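Local coordinates for protein GH59 galactosidase (Clostridium cellulolyticum, PDB 2V4V) that binds plant cell-wall sugar, here xylose, through its family 6 carbohydrate-binding module, one part of a larger, probably polysaccharide-degrading glycoside hydrolase, at residues 37-48 against 102-112; 83-92 against 117-125. All coordinates share one frame; numbering follows the deposited sequence.

In the fold
The two contacts lie about 21 Å apart between centres, on opposite sides of the middle of one all-beta carbohydrate-binding module. Contact 1 pairs strands 38-48 and 105-113 inside the five-stranded antiparallel sheet; contact 2 sets the end of strand 77-83, the loop after it and the start of strand 91-98 against the lead-in and first residues of strand 121-128, 91-98 and 121-128 belonging to the four-stranded sheet. Their segments alternate along the chain: 37-48, 83-92, 102-112, 117-125. Between the sheets the contacts meet, Phe112 against Phe120, Leu110 against Leu122 and Phe125, and Tyr41 against Phe125. The shared core joins the sheet pairing to the loop end where xylose binds and to the sodium site at Asn123.

Contact 1: residues 37-48 against 102-112; sequences DYTVYNNVDFGD and VTGKHDVYLVF
Phe46 carries Val102 on one ring face, CG1 standing 3.6 Å above the plane and offset toward the rim, while Gly104 O and Val108 CG2 sit at the ring edge, the methyl 3.5 Å from CZ of Phe46. The Tyr109 ring is met in the same manner: Val40 lays CG1 over one face, 3.6 Å from the ring centroid, and Tyr38 CD1 comes to the edge. Val40 CG1 reaches that face because it is anti to its own backbone N (chi1 -170°), and CG2 presses on CE1 of the same ring. The Tyr38 and Tyr109 side chains lie alongside and point the same way, their ring planes oblique at 51°. Over Phe112, Leu110 O stands 3.5 Å above one face, toward the rim. Tyr41 turns its edge to Val108 O, and Leu110 CD1 meets its CE1. The Tyr41 hydroxyl accepts from Thr39 OG1 and is also bonded to Ala9 O.

These contacts ride on an antiparallel strand pair at the heart of the five-stranded sheet of a beta-sandwich, the fold of family 6 carbohydrate-binding modules. Thr39 pairs with Leu110 and Tyr41 with Val108 through two-way backbone bonds; then the register slips by one, a beta bulge, before Val44 pairs with His106. At the bulge Asp107 OD1 accepts from Asn43 N (2.8 Å) with its anti lone pair, so a side chain supplies the acceptor for this amide. Beyond it, Asp45 forms an Asx turn, OD1 taking Gly47 N from above the carboxylate plane. Asp45 OD2 and Lys105 NZ stay 4.0 Å apart, too far for a salt bridge, but a water links Asp45 OD1 to the amine. A second water donates to both Phe46 O and Val102 O.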
loop_
_atom_site.group_PDB
_atom_site.type_symbol
_atom_site.label_atom_id
_atom_site.label_comp_id
_atom_site.label_asym_id
_atom_site.label_seq_id
_atom_site.Cartn_x
_atom_site.Cartn_y
_atom_site.Cartn_z
ATOM N N ASP A 37 7.154 8.857 -1.763
ATOM C CA ASP A 37 5.759 9.229 -1.476
ATOM C C ASP A 37 5.186 8.234 -0.472
ATOM O O ASP A 37 5.741 7.155 -0.303
ATOM C CB ASP A 37 4.930 9.206 -2.773
ATOM C CG ASP A 37 5.296 10.339 -3.762
ATOM O OD1 ASP A 37 6.009 11.333 -3.367
ATOM O OD2 ASP A 37 4.839 10.178 -4.937
ATOM N N TYR A 38 4.094 8.597 0.207
ATOM C CA TYR A 38 3.450 7.620 1.089
ATOM C C TYR A 38 1.995 7.969 1.365
ATOM O O TYR A 38 1.556 9.093 1.121
ATOM C CB TYR A 38 4.234 7.469 2.401
ATOM C CG TYR A 38 4.306 8.728 3.238
ATOM C CD1 TYR A 38 3.255 9.116 4.079
ATOM C CD2 TYR A 38 5.456 9.505 3.211
ATOM C CE1 TYR A 38 3.359 10.283 4.869
ATOM C CE2 TYR A 38 5.573 10.665 4.014
ATOM C CZ TYR A 38 4.527 11.038 4.827
ATOM O OH TYR A 38 4.711 12.204 5.587
ATOM N N THR A 39 1.248 6.983 1.854
ATOM C CA THR A 39 -0.079 7.245 2.373
ATOM C C THR A 39 -0.120 6.680 3.787
ATOM O O THR A 39 0.659 5.768 4.125
ATOM C CB THR A 39 -1.228 6.595 1.516
ATOM O OG1 THR A 39 -0.948 5.212 1.285
ATOM C CG2 THR A 39 -1.399 7.314 0.179
ATOM N N VAL A 40 -1.072 7.183 4.571
ATOM C CA VAL A 40 -1.182 6.812 5.996
ATOM C C VAL A 40 -2.640 6.413 6.310
ATOM O O VAL A 40 -3.565 7.111 5.876
ATOM C CB VAL A 40 -0.857 8.010 6.923
ATOM C CG1 VAL A 40 -0.745 7.486 8.402
ATOM C CG2 VAL A 40 0.361 8.812 6.452
ATOM N N TYR A 41 -2.829 5.326 7.060
ATOM C CA TYR A 41 -4.131 4.861 7.462
ATOM C C TYR A 41 -4.153 4.751 9.007
ATOM O O TYR A 41 -3.493 3.949 9.526
ATOM C CB TYR A 41 -4.435 3.497 6.753
ATOM C CG TYR A 41 -4.225 3.633 5.262
ATOM C CD1 TYR A 41 -2.975 3.531 4.706
ATOM C CD2 TYR A 41 -5.260 3.972 4.445
ATOM C CE1 TYR A 41 -2.778 3.748 3.384
ATOM C CE2 TYR A 41 -5.086 4.147 3.121
ATOM C CZ TYR A 41 -3.842 4.087 2.577
ATOM O OH TYR A 41 -3.664 4.311 1.238
ATOM N N ASN A 42 -4.898 5.651 9.666
ATOM C CA ASN A 42 -4.819 5.724 11.115
ATOM C C ASN A 42 -5.585 4.606 11.803
ATOM O O ASN A 42 -6.628 4.134 11.323
ATOM C CB ASN A 42 -5.367 7.057 11.635
ATOM C CG ASN A 42 -4.480 8.245 11.278
ATOM O OD1 ASN A 42 -3.413 8.100 10.697
ATOM N ND2 ASN A 42 -4.947 9.448 11.622
ATOM N N ASN A 43 -5.096 4.260 12.995
ATOM C CA ASN A 43 -5.861 3.414 13.911
ATOM C C ASN A 43 -6.275 2.095 13.289
ATOM O O ASN A 43 -7.467 1.705 13.328
ATOM C CB ASN A 43 -7.116 4.148 14.372
ATOM C CG ASN A 43 -6.803 5.456 15.047
ATOM O OD1 ASN A 43 -5.744 5.597 15.665
ATOM N ND2 ASN A 43 -7.714 6.444 14.910
ATOM N N VAL A 44 -5.310 1.425 12.684
ATOM C CA VAL A 44 -5.553 0.091 12.156
ATOM C C VAL A 44 -5.311 -0.936 13.282
ATOM O O VAL A 44 -4.269 -0.907 13.947
ATOM C CB VAL A 44 -4.627 -0.225 10.974
ATOM C CG1 VAL A 44 -4.842 -1.631 10.504
ATOM C CG2 VAL A 44 -4.852 0.766 9.793
ATOM N N ASP A 45 -6.291 -1.816 13.469
ATOM C CA ASP A 45 -6.219 -2.805 14.552
ATOM C C ASP A 45 -5.754 -4.135 13.978
ATOM O O ASP A 45 -6.447 -4.749 13.180
ATOM C CB ASP A 45 -7.601 -2.959 15.202
ATOM C CG ASP A 45 -7.594 -3.838 16.451
ATOM O OD1 ASP A 45 -6.534 -4.402 16.836
ATOM O OD2 ASP A 45 -8.688 -3.934 17.051
ATOM N N PHE A 46 -4.545 -4.548 14.379
ATOM C CA PHE A 46 -3.979 -5.806 13.956
ATOM C C PHE A 46 -4.379 -6.995 14.806
ATOM O O PHE A 46 -4.070 -8.137 14.444
ATOM C CB PHE A 46 -2.444 -5.719 13.995
ATOM C CG PHE A 46 -1.895 -4.903 12.874
ATOM C CD1 PHE A 46 -1.598 -5.510 11.647
ATOM C CD2 PHE A 46 -1.819 -3.490 13.002
ATOM C CE1 PHE A 46 -1.126 -4.725 10.568
ATOM C CE2 PHE A 46 -1.355 -2.707 11.971
ATOM C CZ PHE A 46 -1.001 -3.316 10.742
ATOM N N GLY A 47 -5.035 -6.739 15.937
ATOM C CA GLY A 47 -5.311 -7.808 16.919
ATOM C C GLY A 47 -4.037 -8.590 17.206
ATOM O O GLY A 47 -2.942 -8.011 17.377
ATOM N N ASP A 48 -4.155 -9.913 17.185
ATOM C CA ASP A 48 -3.001 -10.798 17.347
ATOM C C ASP A 48 -3.173 -11.922 16.341
ATOM O O ASP A 48 -4.030 -12.806 16.532
ATOM C CB ASP A 48 -2.947 -11.323 18.797
ATOM C CG ASP A 48 -2.148 -12.611 18.953
ATOM O OD1 ASP A 48 -2.739 -13.577 19.521
ATOM O OD2 ASP A 48 -0.960 -12.654 18.539
ATOM N N VAL A 102 2.841 -8.560 14.709
ATOM C CA VAL A 102 2.570 -7.339 15.430
ATOM C C VAL A 102 1.234 -7.431 16.156
ATOM O O VAL A 102 0.401 -8.286 15.834
ATOM C CB VAL A 102 2.711 -6.100 14.526
ATOM C CG1 VAL A 102 1.442 -5.808 13.833
ATOM C CG2 VAL A 102 3.133 -4.904 15.371
ATOM N N THR A 103 1.051 -6.570 17.149
ATOM C CA THR A 103 -0.170 -6.562 17.938
ATOM C C THR A 103 -0.784 -5.172 17.912
ATOM O O THR A 103 -0.135 -4.202 17.521
ATOM C CB THR A 103 0.099 -6.967 19.399
ATOM O OG1 THR A 103 1.243 -6.260 19.892
ATOM C CG2 THR A 103 0.351 -8.463 19.499
ATOM N N GLY A 104 -2.040 -5.079 18.331
ATOM C CA GLY A 104 -2.603 -3.808 18.751
ATOM C C GLY A 104 -2.888 -2.859 17.609
ATOM O O GLY A 104 -2.880 -3.238 16.440
ATOM N N LYS A 105 -3.125 -1.602 17.987
ATOM C CA LYS A 105 -3.570 -0.560 17.067
ATOM C C LYS A 105 -2.374 0.297 16.664
ATOM O O LYS A 105 -1.576 0.706 17.512
ATOM C CB LYS A 105 -4.609 0.299 17.792
ATOM C CG LYS A 105 -5.957 -0.373 18.006
ATOM C CD LYS A 105 -5.918 -1.278 19.253
ATOM C CE LYS A 105 -7.303 -1.631 19.808
ATOM N NZ LYS A 105 -7.187 -2.878 20.658
ATOM N N HIS A 106 -2.226 0.542 15.354
ATOM C CA HIS A 106 -1.140 1.361 14.854
ATOM C C HIS A 106 -1.585 2.158 13.651
ATOM O O HIS A 106 -2.498 1.735 12.949
ATOM C CB HIS A 106 -0.005 0.439 14.434
ATOM C CG HIS A 106 0.652 -0.213 15.610
ATOM N ND1 HIS A 106 0.357 -1.494 16.050
ATOM C CD2 HIS A 106 1.573 0.281 16.464
ATOM C CE1 HIS A 106 1.092 -1.758 17.126
ATOM N NE2 HIS A 106 1.828 -0.697 17.400
ATOM N N ASP A 107 -0.939 3.304 13.429
ATOM C CA ASP A 107 -1.181 3.995 12.150
ATOM C C ASP A 107 -0.266 3.333 11.112
ATOM O O ASP A 107 0.938 3.147 11.352
ATOM C CB ASP A 107 -0.865 5.471 12.212
ATOM C CG ASP A 107 -1.659 6.211 13.303
ATOM O OD1 ASP A 107 -2.790 5.796 13.639
ATOM O OD2 ASP A 107 -1.127 7.228 13.782
ATOM N N VAL A 108 -0.841 2.996 9.947
ATOM C CA VAL A 108 -0.074 2.244 8.982
ATOM C C VAL A 108 0.392 3.211 7.886
ATOM O O VAL A 108 -0.458 3.844 7.237
ATOM C CB VAL A 108 -0.902 1.092 8.369
ATOM C CG1 VAL A 108 -0.209 0.536 7.157
ATOM C CG2 VAL A 108 -1.106 -0.035 9.396
ATOM N N TYR A 109 1.722 3.271 7.675
ATOM C CA TYR A 109 2.295 4.063 6.576
ATOM C C TYR A 109 2.692 3.125 5.482
ATOM O O TYR A 109 3.513 2.229 5.715
ATOM C CB TYR A 109 3.548 4.822 7.044
ATOM C CG TYR A 109 3.192 5.972 7.954
ATOM C CD1 TYR A 109 3.363 7.308 7.544
ATOM C CD2 TYR A 109 2.682 5.734 9.251
ATOM C CE1 TYR A 109 3.040 8.382 8.395
ATOM C CE2 TYR A 109 2.350 6.787 10.095
ATOM C CZ TYR A 109 2.524 8.108 9.665
ATOM O OH TYR A 109 2.190 9.135 10.542
ATOM N N LEU A 110 2.118 3.338 4.287
ATOM C CA LEU A 110 2.590 2.638 3.104
ATOM C C LEU A 110 3.535 3.598 2.367
ATOM O O LEU A 110 3.106 4.623 1.849
ATOM C CB LEU A 110 1.426 2.192 2.226
ATOM C CG LEU A 110 0.353 1.327 2.907
ATOM C CD1 LEU A 110 -0.646 0.931 1.847
ATOM C CD2 LEU A 110 1.008 0.073 3.562
ATOM N N VAL A 111 4.834 3.268 2.383
ATOM C CA VAL A 111 5.888 4.145 1.908
ATOM C C VAL A 111 6.422 3.550 0.609
ATOM O O VAL A 111 6.803 2.379 0.545
ATOM C CB VAL A 111 7.026 4.317 2.941
ATOM C CG1 VAL A 111 8.084 5.301 2.404
ATOM C CG2 VAL A 111 6.452 4.823 4.287
ATOM N N PHE A 112 6.360 4.334 -0.470
ATOM C CA PHE A 112 6.568 3.768 -1.801
ATOM C C PHE A 112 7.997 4.020 -2.223
ATOM O O PHE A 112 8.450 5.167 -2.256
ATOM C CB PHE A 112 5.573 4.418 -2.781
ATOM C CG PHE A 112 4.137 4.376 -2.276
ATOM C CD1 PHE A 112 3.585 3.142 -1.865
ATOM C CD2 PHE A 112 3.374 5.523 -2.186
ATOM C CE1 PHE A 112 2.262 3.079 -1.366
ATOM C CE2 PHE A 112 2.049 5.495 -1.726
ATOM C CZ PHE A 112 1.484 4.262 -1.312
HETATM O O HOH W 1 -6.758 -5.423 19.287
HETATM O O HOH W 2 -1.573 -9.266 14.407
#

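Contact 2: residues 83-92 against 117-125; sequences VAGTGDWQTY and GYLFNLNWF. With NA (sodium ion), chain C; XYP (beta-D-xylopyranose), chain B.
Trp89 reaches from the 83-92 loop across the 117-125 segment, its side chain roughly at right angles to those of Tyr118 and Asn121. Its CB lies against the end of the Asn121 amide. CG and CD2 come next, under the xylose, whose C4 sits 3.8 Å above the indole plane and over its centre. CE3 faces the Asn121 amide, CZ3 meets CA of Phe120, and the far corner, CH2, touches Tyr118 CB at 3.5 Å. Backbone atoms of Tyr118 and Phe120 line this outer edge of the indole.

Tyr118 starts toward Trp89 but, with CG anti to its carbonyl carbon (chi1 -66°), carries its ring away to the sugar, where xylose C5 stands 3.6 Å above the ring plane. The Asn121 amide lies beside the neighbouring O3 and O4 hydroxyls.

Deeper in, Val83 CG2 lies over one face of Phe120, and CG1 approaches CD2 of that ring at 3.7 Å. Tyr92 CE1 packs on CB of Asn123, whose OD1 and backbone O both bind the sodium at 2.4 Å; Glu8, Glu10, Glu28 and a water complete the site. Asn123 ND2 is hydrogen-bonded to Glu25, leaving OD1 turned to the metal. Tyr92 OH is held by a bond to Gln90 OE1.

In this xylose-binding cleft at the loop end of the module, Trp89 takes a face of the pyranose and Tyr118 its C5 methylene, while polar groups, with Glu21 and Phe32 N, take its oxygens; this is consistent with recognition of a sugar by both its C-H surface and its polar rim.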
loop_
_atom_site.group_PDB
_atom_site.type_symbol
_atom_site.label_atom_id
_atom_site.label_comp_id
_atom_site.label_asym_id
_atom_site.label_seq_id
_atom_site.Cartn_x
_atom_site.Cartn_y
_atom_site.Cartn_z
ATOM N N VAL A 83 6.298 -4.963 -5.945
ATOM C CA VAL A 83 5.294 -4.719 -6.996
ATOM C C VAL A 83 5.957 -4.741 -8.376
ATOM O O VAL A 83 6.990 -4.103 -8.543
ATOM C CB VAL A 83 4.644 -3.311 -6.825
ATOM C CG1 VAL A 83 3.754 -3.005 -8.011
ATOM C CG2 VAL A 83 3.880 -3.209 -5.465
ATOM N N ALA A 84 5.362 -5.461 -9.321
ATOM C CA ALA A 84 5.935 -5.617 -10.649
ATOM C C ALA A 84 5.018 -5.033 -11.716
ATOM O O ALA A 84 3.800 -4.973 -11.542
ATOM C CB ALA A 84 6.218 -7.084 -10.934
ATOM N N GLY A 85 5.618 -4.602 -12.819
ATOM C CA GLY A 85 4.881 -3.981 -13.926
ATOM C C GLY A 85 3.693 -4.860 -14.314
ATOM O O GLY A 85 3.721 -6.106 -14.182
ATOM N N THR A 86 2.628 -4.234 -14.819
ATOM C CA THR A 86 1.472 -4.989 -15.333
ATOM C C THR A 86 1.171 -4.608 -16.790
ATOM O O THR A 86 0.181 -5.087 -17.392
ATOM C CB THR A 86 0.196 -4.696 -14.527
ATOM O OG1 THR A 86 -0.088 -3.284 -14.608
ATOM C CG2 THR A 86 0.375 -5.117 -13.084
ATOM N N GLY A 87 2.021 -3.746 -17.319
ATOM C CA GLY A 87 1.893 -3.303 -18.709
ATOM C C GLY A 87 0.955 -2.105 -18.931
ATOM O O GLY A 87 0.844 -1.601 -20.077
ATOM N N ASP A 88 0.227 -1.695 -17.896
ATOM C CA ASP A 88 -0.705 -0.594 -18.082
ATOM C C ASP A 88 -1.038 0.007 -16.732
ATOM O O ASP A 88 -1.157 -0.729 -15.766
ATOM C CB ASP A 88 -1.981 -1.114 -18.738
ATOM C CG ASP A 88 -2.881 0.014 -19.225
ATOM O OD1 ASP A 88 -2.660 0.459 -20.375
ATOM O OD2 ASP A 88 -3.779 0.442 -18.476
ATOM N N TRP A 89 -1.223 1.337 -16.679
ATOM C CA TRP A 89 -1.561 1.979 -15.408
ATOM C C TRP A 89 -2.901 1.568 -14.824
ATOM O O TRP A 89 -3.161 1.849 -13.648
ATOM C CB TRP A 89 -1.584 3.513 -15.550
ATOM C CG TRP A 89 -0.202 4.093 -15.741
ATOM C CD1 TRP A 89 0.259 4.810 -16.821
ATOM C CD2 TRP A 89 0.910 3.982 -14.829
ATOM N NE1 TRP A 89 1.592 5.148 -16.642
ATOM C CE2 TRP A 89 2.019 4.651 -15.430
ATOM C CE3 TRP A 89 1.091 3.361 -13.585
ATOM C CZ2 TRP A 89 3.274 4.741 -14.800
ATOM C CZ3 TRP A 89 2.349 3.481 -12.940
ATOM C CH2 TRP A 89 3.425 4.136 -13.568
ATOM N N GLN A 90 -3.751 0.957 -15.647
ATOM C CA GLN A 90 -5.095 0.570 -15.188
ATOM C C GLN A 90 -5.435 -0.916 -15.413
ATOM O O GLN A 90 -6.606 -1.277 -15.463
ATOM C CB GLN A 90 -6.162 1.504 -15.806
ATOM C CG GLN A 90 -6.016 2.978 -15.399
ATOM C CD GLN A 90 -6.316 3.209 -13.901
ATOM O OE1 GLN A 90 -6.976 2.379 -13.243
ATOM N NE2 GLN A 90 -5.848 4.336 -13.372
ATOM N N THR A 91 -4.390 -1.767 -15.481
ATOM C CA THR A 91 -4.563 -3.215 -15.456
ATOM C C THR A 91 -3.925 -3.707 -14.160
ATOM O O THR A 91 -2.714 -3.543 -13.982
ATOM C CB THR A 91 -3.834 -3.830 -16.636
ATOM O OG1 THR A 91 -4.465 -3.393 -17.857
ATOM C CG2 THR A 91 -3.811 -5.366 -16.528
ATOM N N TYR A 92 -4.778 -4.198 -13.255
ATOM C CA TYR A 92 -4.361 -4.507 -11.870
ATOM C C TYR A 92 -4.061 -5.980 -11.672
ATOM O O TYR A 92 -4.569 -6.846 -12.387
ATOM C CB TYR A 92 -5.378 -4.012 -10.835
ATOM C CG TYR A 92 -5.516 -2.507 -10.841
ATOM C CD1 TYR A 92 -4.956 -1.733 -9.832
ATOM C CD2 TYR A 92 -6.163 -1.844 -11.920
ATOM C CE1 TYR A 92 -5.055 -0.356 -9.832
ATOM C CE2 TYR A 92 -6.275 -0.444 -11.944
ATOM C CZ TYR A 92 -5.684 0.304 -10.903
ATOM O OH TYR A 92 -5.744 1.697 -10.866
ATOM N N GLY A 117 11.008 7.764 -11.750
ATOM C CA GLY A 117 9.747 7.755 -12.475
ATOM C C GLY A 117 8.589 7.287 -11.612
ATOM O O GLY A 117 8.742 7.132 -10.401
ATOM N N TYR A 118 7.429 7.060 -12.225
ATOM C CA TYR A 118 6.271 6.613 -11.467
ATOM C C TYR A 118 6.366 5.111 -11.228
ATOM O O TYR A 118 6.849 4.353 -12.101
ATOM C CB TYR A 118 5.046 6.908 -12.264
ATOM C CG TYR A 118 4.788 8.369 -12.457
ATOM C CD1 TYR A 118 4.461 9.208 -11.382
ATOM C CD2 TYR A 118 4.786 8.914 -13.739
ATOM C CE1 TYR A 118 4.186 10.561 -11.586
ATOM C CE2 TYR A 118 4.494 10.266 -13.945
ATOM C CZ TYR A 118 4.171 11.074 -12.869
ATOM O OH TYR A 118 3.877 12.411 -13.082
ATOM N N LEU A 119 5.913 4.694 -10.043
ATOM C CA LEU A 119 6.131 3.313 -9.632
ATOM C C LEU A 119 4.918 2.384 -9.892
ATOM O O LEU A 119 5.041 1.337 -10.589
ATOM C CB LEU A 119 6.518 3.259 -8.147
ATOM C CG LEU A 119 7.721 4.143 -7.770
ATOM C CD1 LEU A 119 7.973 3.931 -6.332
ATOM C CD2 LEU A 119 8.983 3.878 -8.548
ATOM N N PHE A 120 3.774 2.715 -9.289
ATOM C CA PHE A 120 2.576 1.864 -9.463
ATOM C C PHE A 120 1.390 2.670 -8.948
ATOM O O PHE A 120 1.589 3.765 -8.334
ATOM C CB PHE A 120 2.687 0.551 -8.640
ATOM C CG PHE A 120 3.298 0.751 -7.229
ATOM C CD1 PHE A 120 2.562 1.301 -6.173
ATOM C CD2 PHE A 120 4.663 0.454 -7.011
ATOM C CE1 PHE A 120 3.198 1.522 -4.910
ATOM C CE2 PHE A 120 5.282 0.657 -5.777
ATOM C CZ PHE A 120 4.549 1.173 -4.733
ATOM N N ASN A 121 0.190 2.188 -9.293
ATOM C CA ASN A 121 -1.084 2.724 -8.759
ATOM C C ASN A 121 -1.617 1.690 -7.750
ATOM O O ASN A 121 -1.459 0.466 -7.970
ATOM C CB ASN A 121 -2.122 2.884 -9.884
ATOM C CG ASN A 121 -1.769 3.970 -10.869
ATOM O OD1 ASN A 121 -2.267 3.990 -12.035
ATOM N ND2 ASN A 121 -0.885 4.851 -10.450
ATOM N N LEU A 122 -2.273 2.176 -6.685
ATOM C CA LEU A 122 -2.751 1.275 -5.612
ATOM C C LEU A 122 -4.248 1.472 -5.497
ATOM O O LEU A 122 -4.692 2.583 -5.252
ATOM C CB LEU A 122 -2.050 1.605 -4.269
ATOM C CG LEU A 122 -2.517 0.874 -3.016
ATOM C CD1 LEU A 122 -2.168 -0.648 -3.094
ATOM C CD2 LEU A 122 -1.777 1.507 -1.835
ATOM N N ASN A 123 -5.005 0.387 -5.685
ATOM C CA ASN A 123 -6.450 0.450 -5.613
ATOM C C ASN A 123 -6.947 0.236 -4.170
ATOM O O ASN A 123 -7.632 1.077 -3.578
ATOM C CB ASN A 123 -7.024 -0.598 -6.587
ATOM C CG ASN A 123 -8.543 -0.637 -6.605
ATOM O OD1 ASN A 123 -9.230 0.118 -5.886
ATOM N ND2 ASN A 123 -9.092 -1.537 -7.433
ATOM N N TRP A 124 -6.523 -0.870 -3.560
ATOM C CA TRP A 124 -6.900 -1.209 -2.185
ATOM C C TRP A 124 -5.851 -2.184 -1.635
ATOM O O TRP A 124 -5.013 -2.661 -2.378
ATOM C CB TRP A 124 -8.331 -1.794 -2.108
ATOM C CG TRP A 124 -8.580 -3.008 -2.941
ATOM C CD1 TRP A 124 -9.135 -3.035 -4.192
ATOM C CD2 TRP A 124 -8.276 -4.372 -2.617
ATOM N NE1 TRP A 124 -9.212 -4.311 -4.668
ATOM C CE2 TRP A 124 -8.704 -5.160 -3.709
ATOM C CE3 TRP A 124 -7.748 -5.010 -1.477
ATOM C CZ2 TRP A 124 -8.561 -6.554 -3.731
ATOM C CZ3 TRP A 124 -7.583 -6.396 -1.505
ATOM C CH2 TRP A 124 -8.017 -7.147 -2.619
ATOM N N PHE A 125 -5.873 -2.422 -0.322
ATOM C CA PHE A 125 -4.984 -3.442 0.213
ATOM C C PHE A 125 -5.680 -4.056 1.417
ATOM O O PHE A 125 -6.702 -3.550 1.923
ATOM C CB PHE A 125 -3.650 -2.819 0.643
ATOM C CG PHE A 125 -3.813 -1.722 1.663
ATOM C CD1 PHE A 125 -3.602 -2.017 3.001
ATOM C CD2 PHE A 125 -4.145 -0.418 1.297
ATOM C CE1 PHE A 125 -3.736 -1.051 3.974
ATOM C CE2 PHE A 125 -4.294 0.552 2.271
ATOM C CZ PHE A 125 -4.075 0.246 3.585
HETATM NA NA NA C . -9.644 2.039 -4.446
HETATM O O1 XYP B . -0.316 9.774 -16.306
HETATM C C1 XYP B . -0.232 9.311 -14.967
HETATM C C2 XYP B . -1.334 8.272 -14.816
HETATM C C3 XYP B . -1.297 7.681 -13.418
HETATM C C4 XYP B . 0.121 7.240 -13.064
HETATM C C5 XYP B . 1.127 8.357 -13.375
HETATM O O2 XYP B . -2.628 8.845 -14.956
HETATM O O3 XYP B . -2.195 6.588 -13.311
HETATM O O4 XYP B . 0.232 6.923 -11.696
HETATM O O5 XYP B . 1.001 8.746 -14.725
HETATM O O HOH W 3 -12.040 2.641 -4.612
#